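Local coordinates for putative uncharacterized protein (PDB 3VU0), which forms the C-terminal globular domain of AglB, an archaeal member of the oligosaccharyltransferase family with an alpha/beta core, at residues M5-A10 and G154-F159; A33-W38 and D62-F67; Q71-A76 and K130-K135; V88-E93 and Y134-E139. All blocks are in the same frame, centred on the assembly; numbering follows the deposited sequence.

Contact 1: M5-A10 and G154-F159; sequences MDWKEA and GTVKIF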
loop_
_atom_site.group_PDB
_atom_site.type_symbol
_atom_site.label_atom_id
_atom_site.label_comp_id
_atom_site.label_asym_id
_atom_site.label_seq_id
_atom_site.Cartn_x
_atom_site.Cartn_y
_atom_site.Cartn_z
HETATM N N MSE A 5 9.351 8.655 12.748
HETATM C CA MSE A 5 9.750 9.953 12.220
HETATM C C MSE A 5 9.281 10.089 10.773
HETATM O O MSE A 5 8.719 11.117 10.381
HETATM C CB MSE A 5 11.269 10.103 12.288
HETATM C CG MSE A 5 11.724 11.524 12.538
HETATM SE SE MSE A 5 11.077 12.150 14.253
HETATM C CE MSE A 5 12.533 11.506 15.355
ATOM N N ASP A 6 9.517 9.048 9.981
ATOM C CA ASP A 6 9.108 9.049 8.582
ATOM C C ASP A 6 7.598 9.257 8.448
ATOM O O ASP A 6 7.145 10.051 7.622
ATOM C CB ASP A 6 9.507 7.731 7.902
ATOM C CG ASP A 6 11.014 7.581 7.744
ATOM O OD1 ASP A 6 11.729 8.606 7.796
ATOM O OD2 ASP A 6 11.484 6.439 7.550
ATOM N N TRP A 7 6.816 8.547 9.257
ATOM C CA TRP A 7 5.366 8.683 9.198
ATOM C C TRP A 7 4.914 10.096 9.545
ATOM O O TRP A 7 4.017 10.647 8.904
ATOM C CB TRP A 7 4.692 7.679 10.141
ATOM C CG TRP A 7 4.261 6.433 9.442
ATOM C CD1 TRP A 7 4.793 5.178 9.584
ATOM C CD2 TRP A 7 3.218 6.320 8.469
ATOM N NE1 TRP A 7 4.145 4.296 8.753
ATOM C CE2 TRP A 7 3.177 4.969 8.055
ATOM C CE3 TRP A 7 2.320 7.232 7.896
ATOM C CZ2 TRP A 7 2.264 4.505 7.106
ATOM C CZ3 TRP A 7 1.413 6.769 6.950
ATOM C CH2 TRP A 7 1.395 5.415 6.562
ATOM N N LYS A 8 5.541 10.673 10.565
ATOM C CA LYS A 8 5.214 12.023 11.004
ATOM C C LYS A 8 5.413 13.011 9.860
ATOM O O LYS A 8 4.566 13.870 9.609
ATOM C CB LYS A 8 6.094 12.412 12.189
ATOM N N GLU A 9 6.533 12.873 9.163
ATOM C CA GLU A 9 6.845 13.754 8.048
ATOM C C GLU A 9 5.914 13.493 6.870
ATOM O O GLU A 9 5.497 14.420 6.177
ATOM C CB GLU A 9 8.291 13.557 7.598
ATOM C CG GLU A 9 8.787 14.689 6.720
ATOM C CD GLU A 9 10.032 14.337 5.932
ATOM O OE1 GLU A 9 10.842 13.519 6.414
ATOM O OE2 GLU A 9 10.206 14.897 4.829
ATOM N N ALA A 10 5.591 12.225 6.643
ATOM C CA ALA A 10 4.713 11.852 5.541
ATOM C C ALA A 10 3.304 12.389 5.747
ATOM O O ALA A 10 2.699 12.950 4.830
ATOM C CB ALA A 10 4.680 10.333 5.393
ATOM N N GLY A 154 11.534 7.800 2.951
ATOM C CA GLY A 154 12.326 6.706 3.492
ATOM C C GLY A 154 11.595 5.376 3.551
ATOM O O GLY A 154 11.629 4.601 2.594
ATOM N N THR A 155 10.951 5.107 4.684
ATOM C CA THR A 155 10.198 3.872 4.869
ATOM C C THR A 155 8.777 4.048 4.348
ATOM O O THR A 155 8.072 3.072 4.118
ATOM C CB THR A 155 10.106 3.480 6.364
ATOM O OG1 THR A 155 9.585 4.586 7.113
ATOM C CG2 THR A 155 11.478 3.094 6.907
ATOM N N VAL A 156 8.366 5.301 4.173
ATOM C CA VAL A 156 7.028 5.625 3.687
ATOM C C VAL A 156 7.089 6.339 2.337
ATOM O O VAL A 156 7.797 7.335 2.175
ATOM C CB VAL A 156 6.274 6.527 4.696
ATOM C CG1 VAL A 156 4.856 6.795 4.204
ATOM C CG2 VAL A 156 6.232 5.851 6.066
ATOM N N LYS A 157 6.341 5.823 1.371
ATOM C CA LYS A 157 6.306 6.412 0.038
ATOM C C LYS A 157 4.868 6.660 -0.382
ATOM O O LYS A 157 3.984 5.853 -0.102
ATOM C CB LYS A 157 6.980 5.480 -0.974
ATOM C CG LYS A 157 8.418 5.126 -0.607
ATOM C CD LYS A 157 9.102 4.289 -1.686
ATOM C CE LYS A 157 10.513 3.873 -1.239
ATOM N NZ LYS A 157 11.248 3.081 -2.278
ATOM N N ILE A 158 4.632 7.789 -1.039
ATOM C CA ILE A 158 3.294 8.100 -1.516
ATOM C C ILE A 158 3.349 8.196 -3.029
ATOM O O ILE A 158 4.259 8.804 -3.591
ATOM C CB ILE A 158 2.746 9.420 -0.916
ATOM C CG1 ILE A 158 1.337 9.685 -1.460
ATOM C CG2 ILE A 158 3.671 10.578 -1.238
ATOM C CD1 ILE A 158 0.561 10.716 -0.664
ATOM N N PHE A 159 2.374 7.571 -3.678
ATOM C CA PHE A 159 2.293 7.544 -5.129
ATOM C C PHE A 159 1.034 8.243 -5.604
ATOM O O PHE A 159 0.042 8.339 -4.878
ATOM C CB PHE A 159 2.274 6.097 -5.631
ATOM C CG PHE A 159 3.511 5.315 -5.288
ATOM C CD1 PHE A 159 4.513 5.119 -6.234
ATOM C CD2 PHE A 159 3.676 4.777 -4.016
ATOM C CE1 PHE A 159 5.668 4.395 -5.918
ATOM C CE2 PHE A 159 4.827 4.050 -3.685
ATOM C CZ PHE A 159 5.820 3.858 -4.634
#
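Asp6 reaches the loop at Thr155 through a single carboxylate oxygen, OD2. Two donors grip it. The Thr155 hydroxyl gives the shorter bond, OG1 to Asp6 OD2 at 2.7 Å; it meets the anti lone pair of Asp6 OD2, on the side away from OD1. The amide Thr155 N comes from above the carboxylate plane, 3.2 Å from Asp6 OD2 and 58° out of that plane. Thr155 OG1 sits between its own backbone N and carbonyl carbon, which brings hydroxyl and amide to the same oxygen. Asp6 lies in the first turn of helix 5-17, where its negative charge would probably suit the helix dipole.

Trp7 follows and offers a ring face. Val156 CG2 sits over the five-membered ring, 3.6 Å from its centroid and 6° off the normal, a CH-pi contact. The helix thus packs on one face of a mixed four-stranded sheet, running at 29° to strand 156-159 in these short segments. Trp7 also touches Val89 and Val91 of the neighbouring strand and meets the rings of Tyr40 and Trp43.

One turn on from Asp6, Ala10 meets the other branch of the valine. Its CB lies 3.7 Å from Val156 CG1, which is anti to the backbone N. The two methyls of Val156 are thereby shared, CG2 to Trp7 and CG1 to Ala10. Backbone bonds pair this strand with strand 85-91.

Contact 2: A33-W38 and D62-F67; sequences AVLSWW and DDAAKF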
loop_
_atom_site.group_PDB
_atom_site.type_symbol
_atom_site.label_atom_id
_atom_site.label_comp_id
_atom_site.label_asym_id
_atom_site.label_seq_id
_atom_site.Cartn_x
_atom_site.Cartn_y
_atom_site.Cartn_z
ATOM N N ALA A 33 -9.957 9.018 -2.496
ATOM C CA ALA A 33 -9.463 8.329 -1.315
ATOM C C ALA A 33 -7.988 7.982 -1.462
ATOM O O ALA A 33 -7.441 7.974 -2.564
ATOM C CB ALA A 33 -10.278 7.060 -1.071
ATOM N N VAL A 34 -7.352 7.709 -0.331
ATOM C CA VAL A 34 -5.953 7.326 -0.298
ATOM C C VAL A 34 -5.928 5.845 0.061
ATOM O O VAL A 34 -6.505 5.440 1.071
ATOM C CB VAL A 34 -5.191 8.120 0.772
ATOM C CG1 VAL A 34 -3.749 7.631 0.851
ATOM C CG2 VAL A 34 -5.242 9.610 0.442
ATOM N N LEU A 35 -5.272 5.036 -0.765
ATOM C CA LEU A 35 -5.205 3.604 -0.503
ATOM C C LEU A 35 -3.901 3.208 0.177
ATOM O O LEU A 35 -2.815 3.616 -0.238
ATOM C CB LEU A 35 -5.378 2.814 -1.810
ATOM C CG LEU A 35 -5.521 1.285 -1.727
ATOM C CD1 LEU A 35 -6.075 0.748 -3.039
ATOM C CD2 LEU A 35 -4.176 0.643 -1.408
ATOM N N SER A 36 -4.027 2.427 1.242
ATOM C CA SER A 36 -2.878 1.931 1.994
ATOM C C SER A 36 -3.362 0.719 2.772
ATOM O O SER A 36 -4.517 0.313 2.629
ATOM C CB SER A 36 -2.363 2.990 2.967
ATOM O OG SER A 36 -1.106 2.607 3.501
ATOM N N TRP A 37 -2.491 0.138 3.590
ATOM C CA TRP A 37 -2.886 -1.014 4.396
ATOM C C TRP A 37 -3.779 -0.476 5.518
ATOM O O TRP A 37 -3.584 0.646 5.983
ATOM C CB TRP A 37 -1.651 -1.704 4.975
ATOM C CG TRP A 37 -1.940 -3.043 5.605
ATOM C CD1 TRP A 37 -1.398 -3.530 6.757
ATOM C CD2 TRP A 37 -2.819 -4.064 5.111
ATOM N NE1 TRP A 37 -1.883 -4.788 7.014
ATOM C CE2 TRP A 37 -2.756 -5.142 6.022
ATOM C CE3 TRP A 37 -3.651 -4.176 3.990
ATOM C CZ2 TRP A 37 -3.496 -6.322 5.845
ATOM C CZ3 TRP A 37 -4.388 -5.350 3.814
ATOM C CH2 TRP A 37 -4.304 -6.405 4.736
ATOM N N TRP A 38 -4.740 -1.274 5.972
ATOM C CA TRP A 38 -5.661 -0.802 6.999
ATOM C C TRP A 38 -5.041 -0.339 8.319
ATOM O O TRP A 38 -5.616 0.505 9.002
ATOM C CB TRP A 38 -6.750 -1.853 7.269
ATOM C CG TRP A 38 -6.283 -3.051 8.011
ATOM C CD1 TRP A 38 -5.676 -4.158 7.493
ATOM C CD2 TRP A 38 -6.362 -3.258 9.423
ATOM N NE1 TRP A 38 -5.372 -5.045 8.499
ATOM C CE2 TRP A 38 -5.782 -4.515 9.695
ATOM C CE3 TRP A 38 -6.870 -2.500 10.488
ATOM C CZ2 TRP A 38 -5.692 -5.036 10.991
ATOM C CZ3 TRP A 38 -6.780 -3.020 11.782
ATOM C CH2 TRP A 38 -6.195 -4.277 12.017
ATOM N N ASP A 62 -9.873 -5.698 2.409
ATOM C CA ASP A 62 -9.809 -6.687 1.341
ATOM C C ASP A 62 -9.518 -6.039 -0.012
ATOM O O ASP A 62 -8.833 -6.623 -0.850
ATOM C CB ASP A 62 -11.116 -7.482 1.289
ATOM C CG ASP A 62 -12.322 -6.604 1.041
ATOM O OD1 ASP A 62 -12.476 -5.584 1.746
ATOM O OD2 ASP A 62 -13.122 -6.939 0.142
ATOM N N ASP A 63 -10.038 -4.833 -0.227
ATOM C CA ASP A 63 -9.792 -4.118 -1.479
ATOM C C ASP A 63 -8.311 -3.754 -1.556
ATOM O O ASP A 63 -7.682 -3.868 -2.608
ATOM C CB ASP A 63 -10.629 -2.834 -1.543
ATOM C CG ASP A 63 -12.065 -3.088 -1.964
ATOM O OD1 ASP A 63 -12.901 -2.181 -1.784
ATOM O OD2 ASP A 63 -12.354 -4.183 -2.486
ATOM N N ALA A 64 -7.765 -3.304 -0.431
ATOM C CA ALA A 64 -6.360 -2.922 -0.361
ATOM C C ALA A 64 -5.467 -4.135 -0.597
ATOM O O ALA A 64 -4.445 -4.035 -1.276
ATOM C CB ALA A 64 -6.053 -2.302 0.998
ATOM N N ALA A 65 -5.854 -5.275 -0.031
ATOM C CA ALA A 65 -5.081 -6.505 -0.184
ATOM C C ALA A 65 -5.082 -6.977 -1.633
ATOM O O ALA A 65 -4.051 -7.402 -2.155
ATOM C CB ALA A 65 -5.640 -7.592 0.724
ATOM N N LYS A 66 -6.243 -6.904 -2.283
ATOM C CA LYS A 66 -6.358 -7.321 -3.678
ATOM C C LYS A 66 -5.501 -6.412 -4.550
ATOM O O LYS A 66 -4.875 -6.861 -5.510
ATOM C CB LYS A 66 -7.820 -7.265 -4.132
ATOM N N PHE A 67 -5.478 -5.127 -4.213
ATOM C CA PHE A 67 -4.679 -4.163 -4.963
ATOM C C PHE A 67 -3.183 -4.456 -4.814
ATOM O O PHE A 67 -2.454 -4.518 -5.804
ATOM C CB PHE A 67 -4.960 -2.744 -4.473
ATOM C CG PHE A 67 -4.078 -1.696 -5.102
ATOM C CD1 PHE A 67 -4.404 -1.138 -6.332
ATOM C CD2 PHE A 67 -2.905 -1.286 -4.468
ATOM C CE1 PHE A 67 -3.580 -0.183 -6.929
ATOM C CE2 PHE A 67 -2.068 -0.332 -5.053
ATOM C CZ PHE A 67 -2.405 0.222 -6.288
#
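Trp37 and Ala64 have the nearest CA atoms of the two segments, with Trp37 CA 6.2 Å from Ala64 CA. Strand 33-35 is an outer strand of the sheet, parallel to its neighbour 85-91. Helix 61-69 belongs to the helical connection between these two parallel strands. Trp37 and Trp38 open the WWDYG sequence, the signature motif of this protein family.

No hydrogen bond joins the two segments, and the interface is buried and mostly apolar. Leu35 points at the helix with CG anti to its backbone N (chi1 -172°). Its CD1 lies over one face of the Phe67 ring, 4.2 Å from the centroid and 26° off the normal, a CH-pi contact. The other branch, Leu35 CD2, comes 3.8 Å from Phe67 CD2 and also touches the methyl of Ala64. Ala64 CB faces the backbone as well, 3.4 Å from Ser36 O. The Ser36 side chain turns away from the helix, and its OG bonds Val89 O of the next strand.

Trp37 starts away from the helix, but its six-membered ring swings back. Ala64 CB stands at the ring edge, near its plane. Ala65 CB lies 4.0 Å from Trp37 CZ3. Beyond them, Ile108 and Ile111 of helix 105-112 also touch the indole. Within the motif itself, Trp38 CD1 sits 3.4 Å above the Trp37 ring plane, over the centre of the ring.

Contact 3: Q71-A76 and K130-K135; sequences QSEEEA and KTMLYK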
loop_
_atom_site.group_PDB
_atom_site.type_symbol
_atom_site.label_atom_id
_atom_site.label_comp_id
_atom_site.label_asym_id
_atom_site.label_seq_id
_atom_site.Cartn_x
_atom_site.Cartn_y
_atom_site.Cartn_z
ATOM N N GLN A 71 -1.070 -8.706 -9.810
ATOM C CA GLN A 71 0.125 -8.886 -10.628
ATOM C C GLN A 71 0.126 -8.065 -11.914
ATOM O O GLN A 71 1.109 -8.059 -12.653
ATOM C CB GLN A 71 0.315 -10.363 -10.955
ATOM C CG GLN A 71 0.566 -11.216 -9.725
ATOM C CD GLN A 71 0.756 -12.669 -10.076
ATOM O OE1 GLN A 71 1.719 -13.033 -10.743
ATOM N NE2 GLN A 71 -0.174 -13.510 -9.640
ATOM N N SER A 72 -0.973 -7.372 -12.183
ATOM C CA SER A 72 -1.059 -6.533 -13.374
ATOM C C SER A 72 -1.728 -5.223 -13.002
ATOM O O SER A 72 -2.641 -5.201 -12.176
ATOM C CB SER A 72 -1.873 -7.226 -14.471
ATOM O OG SER A 72 -3.238 -7.314 -14.116
ATOM N N GLU A 73 -1.265 -4.132 -13.605
ATOM C CA GLU A 73 -1.840 -2.818 -13.341
ATOM C C GLU A 73 -3.312 -2.811 -13.714
ATOM O O GLU A 73 -4.126 -2.134 -13.088
ATOM C CB GLU A 73 -1.125 -1.738 -14.153
ATOM C CG GLU A 73 0.153 -1.215 -13.532
ATOM C CD GLU A 73 0.691 -0.007 -14.273
ATOM O OE1 GLU A 73 1.342 -0.188 -15.323
ATOM O OE2 GLU A 73 0.443 1.126 -13.811
ATOM N N GLU A 74 -3.644 -3.573 -14.749
ATOM C CA GLU A 74 -5.010 -3.655 -15.230
ATOM C C GLU A 74 -5.947 -4.105 -14.116
ATOM O O GLU A 74 -6.983 -3.485 -13.880
ATOM C CB GLU A 74 -5.075 -4.622 -16.408
ATOM C CG GLU A 74 -6.022 -4.195 -17.496
ATOM C CD GLU A 74 -5.749 -4.916 -18.795
ATOM O OE1 GLU A 74 -5.959 -6.144 -18.852
ATOM O OE2 GLU A 74 -5.313 -4.250 -19.756
ATOM N N GLU A 75 -5.580 -5.184 -13.432
ATOM C CA GLU A 75 -6.391 -5.694 -12.335
ATOM C C GLU A 75 -6.382 -4.721 -11.163
ATOM O O GLU A 75 -7.385 -4.563 -10.468
ATOM C CB GLU A 75 -5.870 -7.055 -11.875
ATOM C CG GLU A 75 -6.313 -8.222 -12.741
ATOM C CD GLU A 75 -7.820 -8.385 -12.761
ATOM O OE1 GLU A 75 -8.436 -8.366 -11.675
ATOM O OE2 GLU A 75 -8.390 -8.539 -13.862
ATOM N N ALA A 76 -5.247 -4.064 -10.950
ATOM C CA ALA A 76 -5.111 -3.108 -9.859
ATOM C C ALA A 76 -5.976 -1.867 -10.083
ATOM O O ALA A 76 -6.536 -1.314 -9.138
ATOM C CB ALA A 76 -3.652 -2.701 -9.708
ATOM N N LYS A 130 6.220 -10.125 -8.121
ATOM C CA LYS A 130 5.359 -9.868 -9.278
ATOM C C LYS A 130 4.187 -8.951 -8.914
ATOM O O LYS A 130 3.391 -8.577 -9.779
ATOM C CB LYS A 130 4.775 -11.180 -9.816
ATOM C CG LYS A 130 5.786 -12.228 -10.245
ATOM C CD LYS A 130 5.079 -13.552 -10.522
ATOM C CE LYS A 130 6.066 -14.648 -10.879
ATOM N NZ LYS A 130 5.379 -15.966 -10.988
ATOM N N THR A 131 4.080 -8.585 -7.641
ATOM C CA THR A 131 2.959 -7.766 -7.193
ATOM C C THR A 131 3.103 -6.253 -7.322
ATOM O O THR A 131 4.194 -5.717 -7.513
ATOM C CB THR A 131 2.613 -8.054 -5.720
ATOM O OG1 THR A 131 3.634 -7.502 -4.878
ATOM C CG2 THR A 131 2.505 -9.556 -5.474
HETATM N N MSE A 132 1.963 -5.578 -7.202
HETATM C CA MSE A 132 1.900 -4.126 -7.260
HETATM C C MSE A 132 2.726 -3.527 -6.126
HETATM O O MSE A 132 3.388 -2.510 -6.305
HETATM C CB MSE A 132 0.447 -3.660 -7.128
HETATM C CG MSE A 132 -0.386 -3.863 -8.381
HETATM SE SE MSE A 132 0.312 -2.805 -9.835
HETATM C CE MSE A 132 0.125 -1.053 -9.036
ATOM N N LEU A 133 2.668 -4.157 -4.957
ATOM C CA LEU A 133 3.417 -3.681 -3.798
ATOM C C LEU A 133 4.902 -3.615 -4.127
ATOM O O LEU A 133 5.588 -2.666 -3.763
ATOM C CB LEU A 133 3.189 -4.605 -2.601
ATOM C CG LEU A 133 3.949 -4.240 -1.321
ATOM C CD1 LEU A 133 3.692 -2.787 -0.948
ATOM C CD2 LEU A 133 3.513 -5.169 -0.192
ATOM N N TYR A 134 5.395 -4.632 -4.823
ATOM C CA TYR A 134 6.795 -4.675 -5.224
ATOM C C TYR A 134 7.100 -3.596 -6.267
ATOM O O TYR A 134 8.054 -2.838 -6.127
ATOM C CB TYR A 134 7.134 -6.044 -5.821
ATOM C CG TYR A 134 8.519 -6.103 -6.421
ATOM C CD1 TYR A 134 9.629 -6.372 -5.627
ATOM C CD2 TYR A 134 8.720 -5.865 -7.781
ATOM C CE1 TYR A 134 10.913 -6.406 -6.169
ATOM C CE2 TYR A 134 9.999 -5.894 -8.333
ATOM C CZ TYR A 134 11.088 -6.165 -7.521
ATOM O OH TYR A 134 12.351 -6.204 -8.062
ATOM N N LYS A 135 6.286 -3.535 -7.314
ATOM C CA LYS A 135 6.501 -2.567 -8.382
ATOM C C LYS A 135 6.398 -1.128 -7.890
ATOM O O LYS A 135 7.002 -0.224 -8.474
ATOM C CB LYS A 135 5.513 -2.819 -9.523
ATOM C CG LYS A 135 5.640 -4.219 -10.101
ATOM C CD LYS A 135 4.546 -4.527 -11.102
ATOM C CE LYS A 135 4.598 -5.988 -11.524
ATOM N NZ LYS A 135 3.566 -6.293 -12.549
HETATM O O HOH W 1 3.727 -9.085 -12.488
#
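Lys135 and Gln71 make the direct polar link, with Lys135 NZ donating to Gln71 O at 3.0 Å. The ammonium sits well above the carbonyl plane, 51° out of it. A water backs up this bond. It accepts from Lys135 NZ and donates to both Gln71 O and Lys130 O, at 2.8 Å from Gln71 O. One lysine and one water thus bind the carbonyls of both loops. The Lys135 chain is extended beyond CG, which carries NZ across to the other loop. Lys130 O also receives a CA-H...O contact, with Gln71 CA 3.4 Å away. The side chains of Gln71 and Lys130 run side by side in the same direction, and Gln71 OE1 lies 3.4 Å from Lys130 CD.

Here two helices start next to each other, and each has an N-cap. Ser72 OG accepts from Glu75 N at the head of helix 73-83. Thr131 OG1 accepts more weakly from Tyr134 N at the head of helix 132-138.

The apolar side is carried by Met132, modelled as selenomethionine. Its chain bends at chi2 and chi3, which folds CG, SE and CE around the Ala76 methyl; Met132 CG is 3.7 Å from Ala76 CB. SE also meets the aliphatic part of Glu73, with Met132 SE 4.0 Å from Glu73 CG. Further out, the carboxylate of Glu73 binds Thr145 N and His146 N. Phe67 and Phe147 pack against Met132, and Ala70 bonds its backbone.

Contact 4: V88-E93 and Y134-E139; sequences VVTVEE and YKLHVE
His137 reaches from helix 132-138 to the strand at Thr90. Its CB already lies 3.6 Å from Thr90 OG1. CG is anti to the backbone N (chi1 -162°), which carries the ring toward Thr90 and Glu92. ND1 then meets the Thr90 hydroxyl, with His137 ND1 to Thr90 OG1 at 2.8 Å. This hydrogen bond joins the two segments, and either atom could be the donor. The hydroxyl stands at the ring edge, near its plane, and Thr90 CB is close behind. CE1 packs on the backbone where the strand ends, with His137 CE1 3.3 Å from Glu92 N. Val91 O lies over one face, near the ring's border. At the tip, His137 NE2 is 3.6 Å from Glu92 CA and 3.8 Å from Glu92 CB. Almost every ring atom therefore touches the strand or the turn that follows it.

Leu136 adds an apolar contact beside the histidine. Its CD1 touches two methyls, 4.0 Å from Val88 CG1 and 4.1 Å from Thr90 CG2. Leu136 and His137 lie in a pi-helical turn spanning 134-138, in which Glu139 N bonds Tyr134 O.

Helix 134-138 crosses strand 88-91 at -70°, with 8.5 Å between their axes. On the same face of the sheet, Phe67 and Phe68 of helix 61-69 pack against Val88 and Thr90, and Phe159 of strand 156-161 touches Thr90 and Leu136. Helix 5-17 covers the other face of the sheet.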
loop_
_atom_site.group_PDB
_atom_site.type_symbol
_atom_site.label_atom_id
_atom_site.label_comp_id
_atom_site.label_asym_id
_atom_site.label_seq_id
_atom_site.Cartn_x
_atom_site.Cartn_y
_atom_site.Cartn_z
ATOM N N VAL A 88 -1.644 6.429 -3.399
ATOM C CA VAL A 88 -1.367 5.161 -2.733
ATOM C C VAL A 88 -0.176 5.359 -1.805
ATOM O O VAL A 88 0.791 6.017 -2.169
ATOM C CB VAL A 88 -1.019 4.054 -3.750
ATOM C CG1 VAL A 88 -0.670 2.762 -3.014
ATOM C CG2 VAL A 88 -2.190 3.827 -4.699
ATOM N N VAL A 89 -0.259 4.810 -0.597
ATOM C CA VAL A 89 0.836 4.915 0.358
ATOM C C VAL A 89 1.362 3.526 0.697
ATOM O O VAL A 89 0.606 2.653 1.129
ATOM C CB VAL A 89 0.386 5.616 1.667
ATOM C CG1 VAL A 89 1.538 5.646 2.673
ATOM C CG2 VAL A 89 -0.071 7.028 1.363
ATOM N N THR A 90 2.653 3.315 0.470
ATOM C CA THR A 90 3.275 2.032 0.776
ATOM C C THR A 90 4.255 2.231 1.922
ATOM O O THR A 90 4.726 3.341 2.162
ATOM C CB THR A 90 4.036 1.443 -0.443
ATOM O OG1 THR A 90 5.083 2.341 -0.834
ATOM C CG2 THR A 90 3.086 1.234 -1.614
ATOM N N VAL A 91 4.566 1.150 2.628
ATOM C CA VAL A 91 5.479 1.227 3.765
ATOM C C VAL A 91 6.428 0.038 3.710
ATOM O O VAL A 91 6.017 -1.068 3.363
ATOM C CB VAL A 91 4.688 1.203 5.091
ATOM C CG1 VAL A 91 5.619 1.460 6.266
ATOM C CG2 VAL A 91 3.582 2.241 5.045
ATOM N N GLU A 92 7.692 0.259 4.057
ATOM C CA GLU A 92 8.681 -0.812 3.998
ATOM C C GLU A 92 8.312 -2.086 4.764
ATOM O O GLU A 92 8.583 -3.184 4.284
ATOM C CB GLU A 92 10.058 -0.317 4.467
ATOM C CG GLU A 92 11.180 -1.323 4.185
ATOM C CD GLU A 92 12.551 -0.848 4.643
ATOM O OE1 GLU A 92 13.538 -1.596 4.455
ATOM O OE2 GLU A 92 12.647 0.271 5.188
ATOM N N GLU A 93 7.693 -1.954 5.936
ATOM C CA GLU A 93 7.324 -3.141 6.718
ATOM C C GLU A 93 6.316 -4.054 6.005
ATOM O O GLU A 93 6.072 -5.171 6.446
ATOM C CB GLU A 93 6.782 -2.742 8.101
ATOM C CG GLU A 93 5.472 -1.965 8.085
ATOM C CD GLU A 93 4.928 -1.671 9.486
ATOM O OE1 GLU A 93 3.854 -1.047 9.589
ATOM O OE2 GLU A 93 5.566 -2.063 10.486
ATOM N N TYR A 134 5.395 -4.632 -4.823
ATOM C CA TYR A 134 6.795 -4.675 -5.224
ATOM C C TYR A 134 7.100 -3.596 -6.267
ATOM O O TYR A 134 8.054 -2.838 -6.127
ATOM C CB TYR A 134 7.134 -6.044 -5.821
ATOM C CG TYR A 134 8.519 -6.103 -6.421
ATOM C CD1 TYR A 134 9.629 -6.372 -5.627
ATOM C CD2 TYR A 134 8.720 -5.865 -7.781
ATOM C CE1 TYR A 134 10.913 -6.406 -6.169
ATOM C CE2 TYR A 134 9.999 -5.894 -8.333
ATOM C CZ TYR A 134 11.088 -6.165 -7.521
ATOM O OH TYR A 134 12.351 -6.204 -8.062
ATOM N N LYS A 135 6.286 -3.535 -7.314
ATOM C CA LYS A 135 6.501 -2.567 -8.382
ATOM C C LYS A 135 6.398 -1.128 -7.890
ATOM O O LYS A 135 7.002 -0.224 -8.474
ATOM C CB LYS A 135 5.513 -2.819 -9.523
ATOM C CG LYS A 135 5.640 -4.219 -10.101
ATOM C CD LYS A 135 4.546 -4.527 -11.102
ATOM C CE LYS A 135 4.598 -5.988 -11.524
ATOM N NZ LYS A 135 3.566 -6.293 -12.549
ATOM N N LEU A 136 5.638 -0.919 -6.816
ATOM C CA LEU A 136 5.494 0.411 -6.236
ATOM C C LEU A 136 6.633 0.732 -5.275
ATOM O O LEU A 136 7.519 1.531 -5.582
ATOM C CB LEU A 136 4.160 0.545 -5.472
ATOM C CG LEU A 136 2.867 0.613 -6.293
ATOM C CD1 LEU A 136 1.666 0.503 -5.363
ATOM C CD2 LEU A 136 2.819 1.919 -7.069
ATOM N N HIS A 137 6.619 0.089 -4.114
ATOM C CA HIS A 137 7.619 0.370 -3.095
ATOM C C HIS A 137 9.056 0.029 -3.453
ATOM O O HIS A 137 9.950 0.846 -3.242
ATOM C CB HIS A 137 7.265 -0.320 -1.777
ATOM C CG HIS A 137 7.990 0.257 -0.599
ATOM N ND1 HIS A 137 7.443 1.237 0.202
ATOM C CD2 HIS A 137 9.249 0.058 -0.146
ATOM C CE1 HIS A 137 8.337 1.619 1.097
ATOM N NE2 HIS A 137 9.444 0.920 0.907
ATOM N N VAL A 138 9.288 -1.167 -3.988
ATOM C CA VAL A 138 10.650 -1.561 -4.331
ATOM C C VAL A 138 11.184 -0.910 -5.607
ATOM O O VAL A 138 12.284 -0.366 -5.601
ATOM C CB VAL A 138 10.782 -3.101 -4.455
ATOM C CG1 VAL A 138 12.223 -3.473 -4.813
ATOM C CG2 VAL A 138 10.391 -3.763 -3.140
ATOM N N GLU A 139 10.416 -0.953 -6.693
ATOM C CA GLU A 139 10.875 -0.360 -7.950
ATOM C C GLU A 139 10.535 1.121 -8.104
ATOM O O GLU A 139 10.891 1.737 -9.106
ATOM C CB GLU A 139 10.299 -1.119 -9.149
ATOM C CG GLU A 139 10.628 -2.602 -9.182
ATOM C CD GLU A 139 10.358 -3.219 -10.543
ATOM O OE1 GLU A 139 9.327 -2.881 -11.161
ATOM O OE2 GLU A 139 11.172 -4.051 -10.993
#

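Overall arrangement
Contacts 2 and 4 are buried near the middle of the chain. Contacts 1 and 3 are partly buried and lie on opposite sides of its centre, about 21 Å apart between centres. Contacts 1, 2 and 4 all reach the same sheet, through strands 156-161, 33-35 and 85-91. Backbone bonds between these strands connect contact 4 to contacts 1 and 2. Contact 3 joins two helix starts and shares helix 132-138 with contact 4. The chemistry follows this placing. Contact 2 is apolar, and contact 4 adds one hydroxyl-imidazole hydrogen bond to its methyl packing. Contacts 1 and 3 add a carboxylate or an ammonium, with a bridging water in contact 3.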